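Local coordinates for protein oligopeptide ABC transporter OppAIV (Borrelia burgdorferi B31, PDB 4GL8) that probably binds oligopeptides outside the cytoplasmic membrane and delivers them to an ABC transporter for uptake, at residues 90-95 / 155-160; 295-300 / 370-375; 308-313 / 488-493. One frame throughout, in Å; residues are numbered along the deposited sequence.

Interaction 1 of 3, residues 90-95 / 155-160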
ATOM      1  N   VAL A  90     -18.394  -4.721  18.659  1.00 23.86           N
ATOM      2  CA  VAL A  90     -17.888  -3.696  19.591  1.00 23.14           C
ATOM      3  C   VAL A  90     -16.540  -4.065  20.156  1.00 22.32           C
ATOM      4  O   VAL A  90     -16.418  -5.026  20.915  1.00 23.71           O
ATOM      5  CB  VAL A  90     -18.858  -3.450  20.762  1.00 24.60           C
ATOM      6  CG1 VAL A  90     -18.424  -2.211  21.565  1.00 24.55           C
ATOM      7  CG2 VAL A  90     -20.280  -3.261  20.251  1.00 24.93           C
ATOM      8  N   TYR A  91     -15.526  -3.301  19.779  1.00 21.32           N
ATOM      9  CA  TYR A  91     -14.150  -3.509  20.240  1.00 21.09           C
ATOM     10  C   TYR A  91     -13.799  -2.468  21.266  1.00 21.32           C
ATOM     11  O   TYR A  91     -14.106  -1.277  21.087  1.00 21.18           O
ATOM     12  CB  TYR A  91     -13.148  -3.364  19.089  1.00 20.49           C
ATOM     13  CG  TYR A  91     -13.180  -4.506  18.137  1.00 20.55           C
ATOM     14  CD1 TYR A  91     -14.275  -4.711  17.328  1.00 20.71           C
ATOM     15  CD2 TYR A  91     -12.120  -5.380  18.040  1.00 20.76           C
ATOM     16  CE1 TYR A  91     -14.322  -5.766  16.444  1.00 21.21           C
ATOM     17  CE2 TYR A  91     -12.154  -6.441  17.163  1.00 21.08           C
ATOM     18  CZ  TYR A  91     -13.257  -6.631  16.364  1.00 21.22           C
ATOM     19  OH  TYR A  91     -13.303  -7.664  15.460  1.00 21.35           O
ATOM     20  N   THR A  92     -13.142  -2.913  22.333  1.00 22.12           N
ATOM     21  CA  THR A  92     -12.851  -2.057  23.479  1.00 22.53           C
ATOM     22  C   THR A  92     -11.350  -2.218  23.729  1.00 23.17           C
ATOM     23  O   THR A  92     -10.882  -3.311  24.078  1.00 25.29           O
ATOM     24  CB  THR A  92     -13.736  -2.449  24.699  1.00 23.47           C
ATOM     25  OG1 THR A  92     -15.134  -2.409  24.329  1.00 23.09           O
ATOM     26  CG2 THR A  92     -13.515  -1.525  25.920  1.00 23.80           C
ATOM     27  N   PHE A  93     -10.603  -1.137  23.493  1.00 21.93           N
ATOM     28  CA  PHE A  93      -9.157  -1.104  23.656  1.00 21.47           C
ATOM     29  C   PHE A  93      -8.759  -0.455  24.994  1.00 22.06           C
ATOM     30  O   PHE A  93      -9.232   0.632  25.353  1.00 21.40           O
ATOM     31  CB  PHE A  93      -8.531  -0.360  22.463  1.00 20.17           C
ATOM     32  CG  PHE A  93      -8.829  -1.005  21.155  1.00 19.14           C
ATOM     33  CD1 PHE A  93      -8.058  -2.077  20.705  1.00 18.90           C
ATOM     34  CD2 PHE A  93      -9.921  -0.615  20.407  1.00 18.73           C
ATOM     35  CE1 PHE A  93      -8.364  -2.724  19.532  1.00 18.47           C
ATOM     36  CE2 PHE A  93     -10.223  -1.252  19.203  1.00 18.21           C
ATOM     37  CZ  PHE A  93      -9.462  -2.318  18.781  1.00 18.12           C
ATOM     38  N   HIS A  94      -7.890  -1.149  25.728  1.00 22.69           N
ATOM     39  CA  HIS A  94      -7.362  -0.666  27.013  1.00 23.48           C
ATOM     40  C   HIS A  94      -5.965  -0.137  26.763  1.00 23.15           C
ATOM     41  O   HIS A  94      -5.069  -0.905  26.399  1.00 21.92           O
ATOM     42  CB  HIS A  94      -7.343  -1.804  28.037  1.00 24.55           C
ATOM     43  CG  HIS A  94      -8.657  -2.488  28.163  1.00 25.19           C
ATOM     44  ND1 HIS A  94      -9.700  -1.957  28.908  1.00 26.09           N
ATOM     45  CD2 HIS A  94      -9.127  -3.624  27.602  1.00 25.35           C
ATOM     46  CE1 HIS A  94     -10.753  -2.757  28.810  1.00 26.29           C
ATOM     47  NE2 HIS A  94     -10.435  -3.772  28.018  1.00 26.39           N
ATOM     48  N   LEU A  95      -5.803   1.179  26.889  1.00 23.32           N
ATOM     49  CA  LEU A  95      -4.523   1.818  26.590  1.00 24.01           C
ATOM     50  C   LEU A  95      -3.517   1.486  27.703  1.00 25.09           C
ATOM     51  O   LEU A  95      -3.900   1.343  28.871  1.00 25.19           O
ATOM     52  CB  LEU A  95      -4.693   3.350  26.431  1.00 24.32           C
ATOM     53  CG  LEU A  95      -5.691   3.825  25.366  1.00 24.68           C
ATOM     54  CD1 LEU A  95      -5.735   5.341  25.243  1.00 25.26           C
ATOM     55  CD2 LEU A  95      -5.448   3.192  23.997  1.00 23.72           C
ATOM     56  N   LYS A 155     -15.727   5.969  20.813  1.00 23.13           N
ATOM     57  CA  LYS A 155     -16.018   6.636  22.068  1.00 23.50           C
ATOM     58  C   LYS A 155     -14.869   6.518  23.042  1.00 23.03           C
ATOM     59  O   LYS A 155     -14.196   5.501  23.088  1.00 24.37           O
ATOM     60  CB  LYS A 155     -17.273   6.045  22.703  1.00 24.36           C
ATOM     61  CG  LYS A 155     -18.560   6.341  21.963  1.00 24.71           C
ATOM     62  CD  LYS A 155     -19.676   5.565  22.632  1.00 25.65           C
ATOM     63  CE  LYS A 155     -21.036   5.904  22.062  1.00 25.67           C
ATOM     64  NZ  LYS A 155     -22.081   5.218  22.856  1.00 25.84           N
ATOM     65  N   ALA A 156     -14.664   7.574  23.812  1.00 23.01           N
ATOM     66  CA  ALA A 156     -13.691   7.614  24.882  1.00 22.45           C
ATOM     67  C   ALA A 156     -14.439   7.271  26.158  1.00 23.09           C
ATOM     68  O   ALA A 156     -15.120   8.108  26.704  1.00 23.40           O
ATOM     69  CB  ALA A 156     -13.090   9.007  24.978  1.00 22.63           C
ATOM     70  N   LEU A 157     -14.360   6.016  26.592  1.00 23.10           N
ATOM     71  CA  LEU A 157     -15.097   5.558  27.761  1.00 24.02           C
ATOM     72  C   LEU A 157     -14.494   6.120  29.062  1.00 24.54           C
ATOM     73  O   LEU A 157     -15.187   6.355  30.022  1.00 25.18           O
ATOM     74  CB  LEU A 157     -15.142   4.028  27.786  1.00 23.89           C
ATOM     75  CG  LEU A 157     -15.823   3.310  26.595  1.00 23.79           C
ATOM     76  CD1 LEU A 157     -15.955   1.803  26.865  1.00 23.93           C
ATOM     77  CD2 LEU A 157     -17.176   3.900  26.204  1.00 23.74           C
ATOM     78  N   ASP A 158     -13.186   6.312  29.059  1.00 24.94           N
ATOM     79  CA  ASP A 158     -12.454   7.079  30.059  1.00 25.40           C
ATOM     80  C   ASP A 158     -11.108   7.404  29.413  1.00 25.55           C
ATOM     81  O   ASP A 158     -10.943   7.193  28.199  1.00 24.24           O
ATOM     82  CB  ASP A 158     -12.301   6.299  31.363  1.00 25.80           C
ATOM     83  CG  ASP A 158     -11.616   4.952  31.187  1.00 25.37           C
ATOM     84  OD1 ASP A 158     -10.645   4.807  30.424  1.00 25.35           O
ATOM     85  OD2 ASP A 158     -12.036   4.017  31.855  1.00 25.97           O
ATOM     86  N   GLU A 159     -10.149   7.878  30.191  1.00 27.40           N
ATOM     87  CA  GLU A 159      -8.860   8.310  29.632  1.00 29.65           C
ATOM     88  C   GLU A 159      -8.087   7.209  28.968  1.00 28.28           C
ATOM     89  O   GLU A 159      -7.398   7.452  27.999  1.00 27.44           O
ATOM     90  CB  GLU A 159      -7.944   8.874  30.699  1.00 33.32           C
ATOM     91  CG  GLU A 159      -8.240  10.298  31.064  1.00 38.61           C
ATOM     92  CD  GLU A 159      -6.987  11.022  31.533  1.00 44.28           C
ATOM     93  OE1 GLU A 159      -5.930  10.363  31.789  1.00 46.59           O
ATOM     94  OE2 GLU A 159      -7.071  12.262  31.626  1.00 48.25           O
ATOM     95  N   LYS A 160      -8.151   6.010  29.531  1.00 28.31           N
ATOM     96  CA  LYS A 160      -7.368   4.884  29.019  1.00 28.09           C
ATOM     97  C   LYS A 160      -8.245   3.857  28.313  1.00 25.90           C
ATOM     98  O   LYS A 160      -7.860   2.695  28.224  1.00 26.44           O
ATOM     99  CB  LYS A 160      -6.635   4.182  30.153  1.00 30.18           C
ATOM    100  CG  LYS A 160      -5.765   5.061  31.050  1.00 33.74           C
ATOM    101  CD  LYS A 160      -4.862   4.145  31.869  1.00 36.31           C
ATOM    102  CE  LYS A 160      -4.586   4.645  33.265  1.00 39.61           C
ATOM    103  NZ  LYS A 160      -3.373   5.510  33.221  1.00 41.22           N
TER
HETATM  104  O   HOH W   1      -8.776   0.555  30.099  1.00 21.08           O
HETATM  105  O   HOH W   2      -6.165   0.524  30.315  1.00 25.10           O

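Interaction 2 of 3, residues 295-300 / 370-375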
ATOM      1  N   MET A 295     -10.914   4.173 -18.205  1.00 23.14           N
ATOM      2  CA  MET A 295     -12.120   3.789 -18.940  1.00 25.61           C
ATOM      3  C   MET A 295     -12.733   4.949 -19.694  1.00 26.80           C
ATOM      4  O   MET A 295     -13.574   4.719 -20.539  1.00 27.35           O
ATOM      5  CB  MET A 295     -13.224   3.274 -18.012  1.00 27.77           C
ATOM      6  CG  MET A 295     -12.831   2.157 -17.083  1.00 29.30           C
ATOM      7  SD  MET A 295     -12.415   0.682 -18.010  1.00 31.69           S
ATOM      8  CE  MET A 295     -12.355  -0.468 -16.677  1.00 31.16           C
ATOM      9  N   LYS A 296     -12.354   6.177 -19.351  1.00 28.55           N
ATOM     10  CA  LYS A 296     -12.823   7.367 -20.051  1.00 30.52           C
ATOM     11  C   LYS A 296     -11.922   7.710 -21.240  1.00 29.25           C
ATOM     12  O   LYS A 296     -12.173   8.702 -21.901  1.00 30.60           O
ATOM     13  CB  LYS A 296     -12.883   8.605 -19.127  1.00 33.40           C
ATOM     14  CG  LYS A 296     -13.389   8.402 -17.697  1.00 36.47           C
ATOM     15  CD  LYS A 296     -14.838   7.938 -17.634  1.00 38.92           C
ATOM     16  CE  LYS A 296     -15.787   9.083 -17.937  1.00 42.34           C
ATOM     17  NZ  LYS A 296     -16.803   8.683 -18.958  1.00 43.53           N
ATOM     18  N   VAL A 297     -10.853   6.956 -21.485  1.00 26.49           N
ATOM     19  CA  VAL A 297      -9.980   7.254 -22.624  1.00 25.59           C
ATOM     20  C   VAL A 297     -10.185   6.216 -23.693  1.00 24.33           C
ATOM     21  O   VAL A 297      -9.980   5.035 -23.443  1.00 24.07           O
ATOM     22  CB  VAL A 297      -8.482   7.311 -22.234  1.00 25.17           C
ATOM     23  CG1 VAL A 297      -7.618   7.455 -23.474  1.00 25.45           C
ATOM     24  CG2 VAL A 297      -8.237   8.474 -21.293  1.00 25.46           C
ATOM     25  N   LYS A 298     -10.584   6.641 -24.883  1.00 23.95           N
ATOM     26  CA  LYS A 298     -10.830   5.692 -25.955  1.00 23.46           C
ATOM     27  C   LYS A 298      -9.536   5.193 -26.579  1.00 23.09           C
ATOM     28  O   LYS A 298      -8.601   5.971 -26.731  1.00 23.70           O
ATOM     29  CB  LYS A 298     -11.739   6.317 -27.001  1.00 24.36           C
ATOM     30  CG  LYS A 298     -13.111   6.614 -26.424  1.00 24.52           C
ATOM     31  CD  LYS A 298     -14.072   7.098 -27.473  1.00 25.37           C
ATOM     32  CE  LYS A 298     -15.484   7.221 -26.923  1.00 25.53           C
ATOM     33  NZ  LYS A 298     -16.158   5.897 -26.803  1.00 24.77           N
ATOM     34  N   PRO A 299      -9.474   3.897 -26.979  1.00 22.63           N
ATOM     35  CA  PRO A 299     -10.502   2.868 -26.969  1.00 22.14           C
ATOM     36  C   PRO A 299     -10.443   1.918 -25.748  1.00 21.06           C
ATOM     37  O   PRO A 299     -10.853   0.754 -25.849  1.00 20.48           O
ATOM     38  CB  PRO A 299     -10.176   2.091 -28.242  1.00 22.77           C
ATOM     39  CG  PRO A 299      -8.675   2.077 -28.258  1.00 22.74           C
ATOM     40  CD  PRO A 299      -8.260   3.406 -27.662  1.00 22.89           C
ATOM     41  N   LEU A 300      -9.997   2.425 -24.599  1.00 20.03           N
ATOM     42  CA  LEU A 300      -9.883   1.601 -23.407  1.00 19.11           C
ATOM     43  C   LEU A 300     -11.258   1.307 -22.781  1.00 18.95           C
ATOM     44  O   LEU A 300     -11.382   0.424 -21.935  1.00 18.39           O
ATOM     45  CB  LEU A 300      -8.906   2.222 -22.404  1.00 18.69           C
ATOM     46  CG  LEU A 300      -7.498   2.509 -22.947  1.00 18.78           C
ATOM     47  CD1 LEU A 300      -6.633   3.231 -21.927  1.00 18.33           C
ATOM     48  CD2 LEU A 300      -6.830   1.197 -23.334  1.00 18.60           C
ATOM     49  N   PRO A 370      -5.030   4.193 -31.709  1.00 23.35           N
ATOM     50  CA  PRO A 370      -4.363   5.468 -31.425  1.00 24.18           C
ATOM     51  C   PRO A 370      -3.076   5.318 -30.617  1.00 24.49           C
ATOM     52  O   PRO A 370      -2.830   4.281 -29.986  1.00 25.02           O
ATOM     53  CB  PRO A 370      -5.404   6.253 -30.613  1.00 24.23           C
ATOM     54  CG  PRO A 370      -6.351   5.223 -30.087  1.00 23.50           C
ATOM     55  CD  PRO A 370      -6.341   4.077 -31.045  1.00 23.06           C
ATOM     56  N   LEU A 371      -2.278   6.369 -30.613  1.00 24.99           N
ATOM     57  CA  LEU A 371      -1.067   6.401 -29.835  1.00 24.95           C
ATOM     58  C   LEU A 371      -1.388   6.714 -28.373  1.00 24.36           C
ATOM     59  O   LEU A 371      -1.553   7.851 -28.013  1.00 26.13           O
ATOM     60  CB  LEU A 371      -0.119   7.451 -30.441  1.00 26.19           C
ATOM     61  CG  LEU A 371       1.260   7.588 -29.776  1.00 26.77           C
ATOM     62  CD1 LEU A 371       2.073   6.311 -29.947  1.00 26.70           C
ATOM     63  CD2 LEU A 371       2.003   8.789 -30.330  1.00 28.17           C
ATOM     64  N   LEU A 372      -1.465   5.702 -27.526  1.00 24.45           N
ATOM     65  CA  LEU A 372      -1.657   5.916 -26.076  1.00 24.04           C
ATOM     66  C   LEU A 372      -0.321   6.076 -25.287  1.00 23.61           C
ATOM     67  O   LEU A 372       0.700   5.473 -25.649  1.00 21.25           O
ATOM     68  CB  LEU A 372      -2.421   4.738 -25.483  1.00 23.63           C
ATOM     69  CG  LEU A 372      -3.775   4.422 -26.115  1.00 24.76           C
ATOM     70  CD1 LEU A 372      -4.318   3.125 -25.528  1.00 24.61           C
ATOM     71  CD2 LEU A 372      -4.762   5.569 -25.921  1.00 25.44           C
ATOM     72  N   LYS A 373      -0.359   6.862 -24.199  1.00 23.74           N
ATOM     73  CA  LYS A 373       0.818   7.083 -23.358  1.00 23.91           C
ATOM     74  C   LYS A 373       0.749   6.152 -22.173  1.00 23.35           C
ATOM     75  O   LYS A 373      -0.294   6.061 -21.512  1.00 23.35           O
ATOM     76  CB  LYS A 373       0.923   8.541 -22.861  1.00 25.68           C
ATOM     77  N   VAL A 374       1.858   5.465 -21.899  1.00 21.64           N
ATOM     78  CA  VAL A 374       1.942   4.626 -20.738  1.00 21.66           C
ATOM     79  C   VAL A 374       2.801   5.312 -19.689  1.00 21.19           C
ATOM     80  O   VAL A 374       3.993   5.522 -19.909  1.00 22.41           O
ATOM     81  CB  VAL A 374       2.532   3.227 -21.046  1.00 21.87           C
ATOM     82  CG1 VAL A 374       2.722   2.453 -19.748  1.00 21.99           C
ATOM     83  CG2 VAL A 374       1.615   2.458 -21.974  1.00 22.07           C
ATOM     84  N   LYS A 375       2.186   5.665 -18.567  1.00 20.42           N
ATOM     85  CA  LYS A 375       2.892   6.341 -17.472  1.00 20.36           C
ATOM     86  C   LYS A 375       3.422   5.336 -16.468  1.00 19.93           C
ATOM     87  O   LYS A 375       2.819   4.279 -16.230  1.00 20.32           O
ATOM     88  CB  LYS A 375       1.988   7.350 -16.757  1.00 20.09           C
ATOM     89  CG  LYS A 375       1.831   8.687 -17.483  1.00 21.13           C
ATOM     90  CD  LYS A 375       0.992   9.677 -16.682  1.00 21.36           C
ATOM     91  CE  LYS A 375       0.817  10.998 -17.399  1.00 22.15           C
ATOM     92  NZ  LYS A 375       0.172  12.029 -16.547  1.00 22.89           N
TER

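Interaction 3 of 3, residues 308-313 / 488-493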
ATOM      1  N   ALA A 308      -7.527  -7.868 -25.225  1.00 22.14           N
ATOM      2  CA  ALA A 308      -6.379  -7.932 -26.144  1.00 22.43           C
ATOM      3  C   ALA A 308      -5.089  -7.493 -25.487  1.00 21.53           C
ATOM      4  O   ALA A 308      -4.106  -8.176 -25.592  1.00 21.58           O
ATOM      5  CB  ALA A 308      -6.633  -7.104 -27.386  1.00 22.24           C
ATOM      6  N   LEU A 309      -5.102  -6.356 -24.811  1.00 20.76           N
ATOM      7  CA  LEU A 309      -3.905  -5.885 -24.125  1.00 20.48           C
ATOM      8  C   LEU A 309      -3.492  -6.895 -23.062  1.00 21.14           C
ATOM      9  O   LEU A 309      -2.316  -7.194 -22.902  1.00 22.22           O
ATOM     10  CB  LEU A 309      -4.141  -4.515 -23.474  1.00 19.95           C
ATOM     11  CG  LEU A 309      -4.567  -3.359 -24.397  1.00 20.01           C
ATOM     12  CD1 LEU A 309      -4.956  -2.142 -23.572  1.00 19.74           C
ATOM     13  CD2 LEU A 309      -3.508  -3.004 -25.435  1.00 20.46           C
ATOM     14  N   SER A 310      -4.452  -7.443 -22.337  1.00 21.75           N
ATOM     15  CA  SER A 310      -4.146  -8.366 -21.245  1.00 22.37           C
ATOM     16  C   SER A 310      -3.593  -9.699 -21.759  1.00 23.74           C
ATOM     17  O   SER A 310      -2.596 -10.184 -21.275  1.00 23.80           O
ATOM     18  CB  SER A 310      -5.376  -8.594 -20.357  1.00 21.84           C
ATOM     19  OG  SER A 310      -5.072  -9.507 -19.314  1.00 21.54           O
ATOM     20  N   PHE A 311      -4.235 -10.257 -22.764  1.00 20.76           N
ATOM     21  CA  PHE A 311      -3.799 -11.521 -23.371  1.00 22.85           C
ATOM     22  C   PHE A 311      -2.525 -11.401 -24.226  1.00 23.05           C
ATOM     23  O   PHE A 311      -1.861 -12.403 -24.459  1.00 23.10           O
ATOM     24  CB  PHE A 311      -4.901 -12.110 -24.248  1.00 24.25           C
ATOM     25  CG  PHE A 311      -5.898 -12.920 -23.506  1.00 26.30           C
ATOM     26  CD1 PHE A 311      -7.110 -12.384 -23.127  1.00 27.49           C
ATOM     27  CD2 PHE A 311      -5.653 -14.233 -23.214  1.00 29.16           C
ATOM     28  CE1 PHE A 311      -8.045 -13.136 -22.443  1.00 28.64           C
ATOM     29  CE2 PHE A 311      -6.588 -14.993 -22.527  1.00 30.44           C
ATOM     30  CZ  PHE A 311      -7.789 -14.441 -22.150  1.00 29.37           C
ATOM     31  N   ALA A 312      -2.200 -10.197 -24.699  1.00 22.56           N
ATOM     32  CA  ALA A 312      -0.997  -9.977 -25.498  1.00 23.55           C
ATOM     33  C   ALA A 312       0.313  -9.918 -24.689  1.00 24.03           C
ATOM     34  O   ALA A 312       1.394  -9.824 -25.291  1.00 25.38           O
ATOM     35  CB  ALA A 312      -1.148  -8.705 -26.302  1.00 23.79           C
ATOM     36  N   ILE A 313       0.251  -9.967 -23.352  1.00 23.19           N
ATOM     37  CA  ILE A 313       1.478  -9.949 -22.527  1.00 22.81           C
ATOM     38  C   ILE A 313       1.934 -11.348 -22.106  1.00 22.74           C
ATOM     39  O   ILE A 313       1.195 -12.080 -21.464  1.00 21.91           O
ATOM     40  CB  ILE A 313       1.280  -9.205 -21.203  1.00 22.54           C
ATOM     41  CG1 ILE A 313       0.679  -7.782 -21.390  1.00 22.95           C
ATOM     42  CG2 ILE A 313       2.575  -9.194 -20.404  1.00 23.06           C
ATOM     43  CD1 ILE A 313       1.551  -6.834 -22.144  1.00 23.41           C
ATOM     44  N   ARG A 488     -13.892 -11.286 -17.101  1.00 28.48           N
ATOM     45  CA  ARG A 488     -14.989 -10.691 -17.870  1.00 29.18           C
ATOM     46  C   ARG A 488     -14.738  -9.243 -18.244  1.00 26.77           C
ATOM     47  O   ARG A 488     -14.723  -8.927 -19.411  1.00 26.90           O
ATOM     48  CB  ARG A 488     -16.323 -10.805 -17.113  1.00 31.84           C
ATOM     49  CG  ARG A 488     -17.535 -10.376 -17.935  1.00 35.44           C
ATOM     50  CD  ARG A 488     -18.864 -10.784 -17.293  1.00 39.45           C
ATOM     51  NE  ARG A 488     -19.408  -9.756 -16.404  1.00 42.18           N
ATOM     52  CZ  ARG A 488     -20.234  -9.989 -15.370  1.00 47.31           C
ATOM     53  NH1 ARG A 488     -20.660  -8.964 -14.627  1.00 46.32           N
ATOM     54  NH2 ARG A 488     -20.636 -11.233 -15.057  1.00 47.75           N
ATOM     55  N   ASP A 489     -14.573  -8.357 -17.264  1.00 24.48           N
ATOM     56  CA  ASP A 489     -14.476  -6.924 -17.547  1.00 22.93           C
ATOM     57  C   ASP A 489     -13.054  -6.434 -17.850  1.00 21.92           C
ATOM     58  O   ASP A 489     -12.919  -5.442 -18.541  1.00 22.01           O
ATOM     59  CB  ASP A 489     -15.089  -6.081 -16.420  1.00 22.40           C
ATOM     60  CG  ASP A 489     -16.627  -6.111 -16.410  1.00 22.73           C
ATOM     61  OD1 ASP A 489     -17.232  -6.780 -17.274  1.00 22.39           O
ATOM     62  OD2 ASP A 489     -17.224  -5.461 -15.515  1.00 22.37           O
ATOM     63  N   PHE A 490     -12.021  -7.108 -17.338  1.00 20.59           N
ATOM     64  CA  PHE A 490     -10.646  -6.673 -17.530  1.00 20.13           C
ATOM     65  C   PHE A 490     -10.449  -5.151 -17.321  1.00 19.60           C
ATOM     66  O   PHE A 490      -9.943  -4.464 -18.211  1.00 19.96           O
ATOM     67  CB  PHE A 490     -10.149  -7.064 -18.934  1.00 20.98           C
ATOM     68  CG  PHE A 490     -10.063  -8.552 -19.164  1.00 21.74           C
ATOM     69  CD1 PHE A 490      -8.861  -9.232 -18.969  1.00 22.10           C
ATOM     70  CD2 PHE A 490     -11.178  -9.274 -19.545  1.00 22.29           C
ATOM     71  CE1 PHE A 490      -8.772 -10.604 -19.165  1.00 22.60           C
ATOM     72  CE2 PHE A 490     -11.099 -10.645 -19.741  1.00 23.33           C
ATOM     73  CZ  PHE A 490      -9.885 -11.317 -19.546  1.00 23.18           C
ATOM     74  N   PRO A 491     -10.853  -4.617 -16.159  1.00 18.17           N
ATOM     75  CA  PRO A 491     -10.552  -3.210 -15.908  1.00 17.88           C
ATOM     76  C   PRO A 491      -9.066  -2.894 -15.877  1.00 18.02           C
ATOM     77  O   PRO A 491      -8.657  -1.752 -16.109  1.00 18.73           O
ATOM     78  CB  PRO A 491     -11.154  -2.949 -14.503  1.00 17.12           C
ATOM     79  CG  PRO A 491     -11.235  -4.277 -13.863  1.00 17.05           C
ATOM     80  CD  PRO A 491     -11.489  -5.260 -14.995  1.00 17.68           C
ATOM     81  N   ALA A 492      -8.255  -3.899 -15.575  1.00 18.00           N
ATOM     82  CA  ALA A 492      -6.833  -3.737 -15.586  1.00 17.79           C
ATOM     83  C   ALA A 492      -6.174  -4.963 -16.234  1.00 18.28           C
ATOM     84  O   ALA A 492      -6.775  -6.025 -16.391  1.00 17.86           O
ATOM     85  CB  ALA A 492      -6.342  -3.543 -14.156  1.00 17.07           C
ATOM     86  N   VAL A 493      -4.932  -4.771 -16.629  1.00 18.89           N
ATOM     87  CA  VAL A 493      -4.057  -5.839 -17.060  1.00 19.35           C
ATOM     88  C   VAL A 493      -3.312  -6.316 -15.824  1.00 19.23           C
ATOM     89  O   VAL A 493      -2.378  -5.687 -15.374  1.00 19.43           O
ATOM     90  CB  VAL A 493      -3.101  -5.331 -18.138  1.00 19.71           C
ATOM     91  CG1 VAL A 493      -2.163  -6.429 -18.590  1.00 20.25           C
ATOM     92  CG2 VAL A 493      -3.909  -4.779 -19.301  1.00 20.49           C
TER
HETATM   93  O   HOH W   3      -5.911  -8.696 -16.807  1.00 17.31           O

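Interaction 1 of 3, residues 90-95 / 155-160
Leu95 and Lys160 join the end of strand 90-95 to the turn after strand 154-158 through a backbone hydrogen bond, within a five-stranded antiparallel sheet. This bond continues the antiparallel pairing of strand 90-95 with strand 161-165 (Phe93 with Leu162, Tyr91 with Ile164) into the turn. Leu95 N gives its hydrogen to Lys160 O at 2.9 Å with an N-H...O angle of 165°, reaching it from above the carbonyl plane. Two waters share the same oxygen. One donates to Lys160 O at 3.0 Å and meets the edge of the His94 ring, in plane, at ND1; the other bonds Leu95 O and gives Lys160 O a weak bond. The other ring nitrogen, His94 NE2, bonds Asp83 OD2. With CG beside the backbone N (chi1 -57°), the Leu95 side chain packs over the turn backbone, CD1 lying 3.8 Å from Glu159 O; Ile112 of helix 109-119 adds apolar packing. Thr92 CG2 makes a further apolar contact with Leu157 CD1 at 4.2 Å. Asp158 OD1 receives a weak bond from Lys160 N. One carbonyl oxygen thus collects a direct bond, one water bond and a second, weak one, and the exposed turn is tied to the strand chiefly through its backbone.

Interaction 2 of 3, residues 295-300 / 370-375
The loop 295-300, between strand 287-293 and helix 303-311, folds back on itself beside residues 370-372, which lead into strand 372-377, and no hydrogen bond passes between the two segments. Their backbones stay well apart: the CA atoms of Pro299 and Pro370 are 8.0 Å from each other, those of Val297 and Leu372 9.1 Å. Side chains bridge the interval. Pro299 and Pro370 reach toward one another, with Pro299 CD 3.6 Å from Pro370 CG, and the CD atoms of these two prolines are also close.

Leu372 is the central apolar group, because its two methyl branches serve different parts of the loop. CG stands beside the backbone N (chi1 -56°), and from there CD1 meets Leu300 CD2 at 3.9 Å, the leucines approaching tip to tip. The other branch, CD2, comes within 3.9 Å of Lys298 O and 4.2 Å of Val297 CG1. Residues 297-300 form a type VI beta turn, with the cis bond before Pro299 at its third position and Leu300 N bonded to Val297 O. Strand 372-377 pairs in parallel with both 401-406 and 422-428, so the loop packs against a strand flanked on either side by sheet neighbours. Ile422 of strand 422-428 touches both Leu300 and Leu372, extending their apolar cluster into the sheet. Around Pro299, Tyr363 and Phe369 add aromatic surface and Val305 brings in helix 303-311. At the exposed margin the chain of Lys298 leads away from the strand, and its NZ forms a salt bridge with Asp301. The carbonyl of Leu300 accepts a hydrogen bond from Arg306 NH2, tying the loop to the helix that follows it.

Interaction 3 of 3, residues 308-313 / 488-493
The rings of Phe311 and Phe490 meet obliquely, their planes at 46° and their centroids 6.0 Å apart, in neither a stack nor an edge-to-face pair. Phe311 CE1 and Phe490 CZ make the close approach, at 3.9 Å, while the two side chains cross at about a right angle. Ser310 also comes obliquely to the Phe490 ring, placing CB 3.8 Å from CD1 of that phenylalanine. Met353 and Ala354 of helix 351-361 pack on Phe311, and Arg331 touches Phe490.

The contact sets the C-terminal part of helix 303-311 against the link between helix 471-489 and strand 492-504. Phe490, with positive phi (44°), is where the chain leaves the helix, and its side chain points toward the facing segment. Farther along, Val493 lies against Ser310: its CG1 is 3.8 Å from Ser310 CA, and its CG2 meets Leu309 CB at 4.2 Å. Ile313 CG1 also touches Val493 CG1, so one valine spans three residues of the other segment.

The polar chemistry passes through a water. The OG of Ser310 extends anti to its own N (chi1 179°) and lies 2.8 Å from this water, which donates to Ala492 O at the same distance. Outside the pair, Arg306 bonds Asp489 O through NH1, and Trp393 NE1 bonds Leu309 O. With no direct hydrogen bond across the two segments, their buried interface rests on apolar packing, while the water links a serine hydroxyl to the backbone carbonyl of Ala492.

Overall arrangement
Interaction 1 stands apart, its centre about 50 Å from that of interaction 2 and about 47 Å from that of interaction 3, on the other side of the chain's centre. It closes before either of the others opens and belongs to a separate five-stranded antiparallel sheet. Interactions 2 and 3 have centres about 13 Å apart, and their segments alternate along the chain. They touch directly: Met295 CE lies 3.4 Å from Pro491 CA. Helix 303-311, which follows the 295-300 loop, carries interaction 3, and strand 372-377 connects to strand 492-504 through strands 422-428 and 287-293. This separation is consistent with the two-lobed fold of OppA-like solute-binding proteins, interactions 2 and 3 interleaving sequence-distant segments.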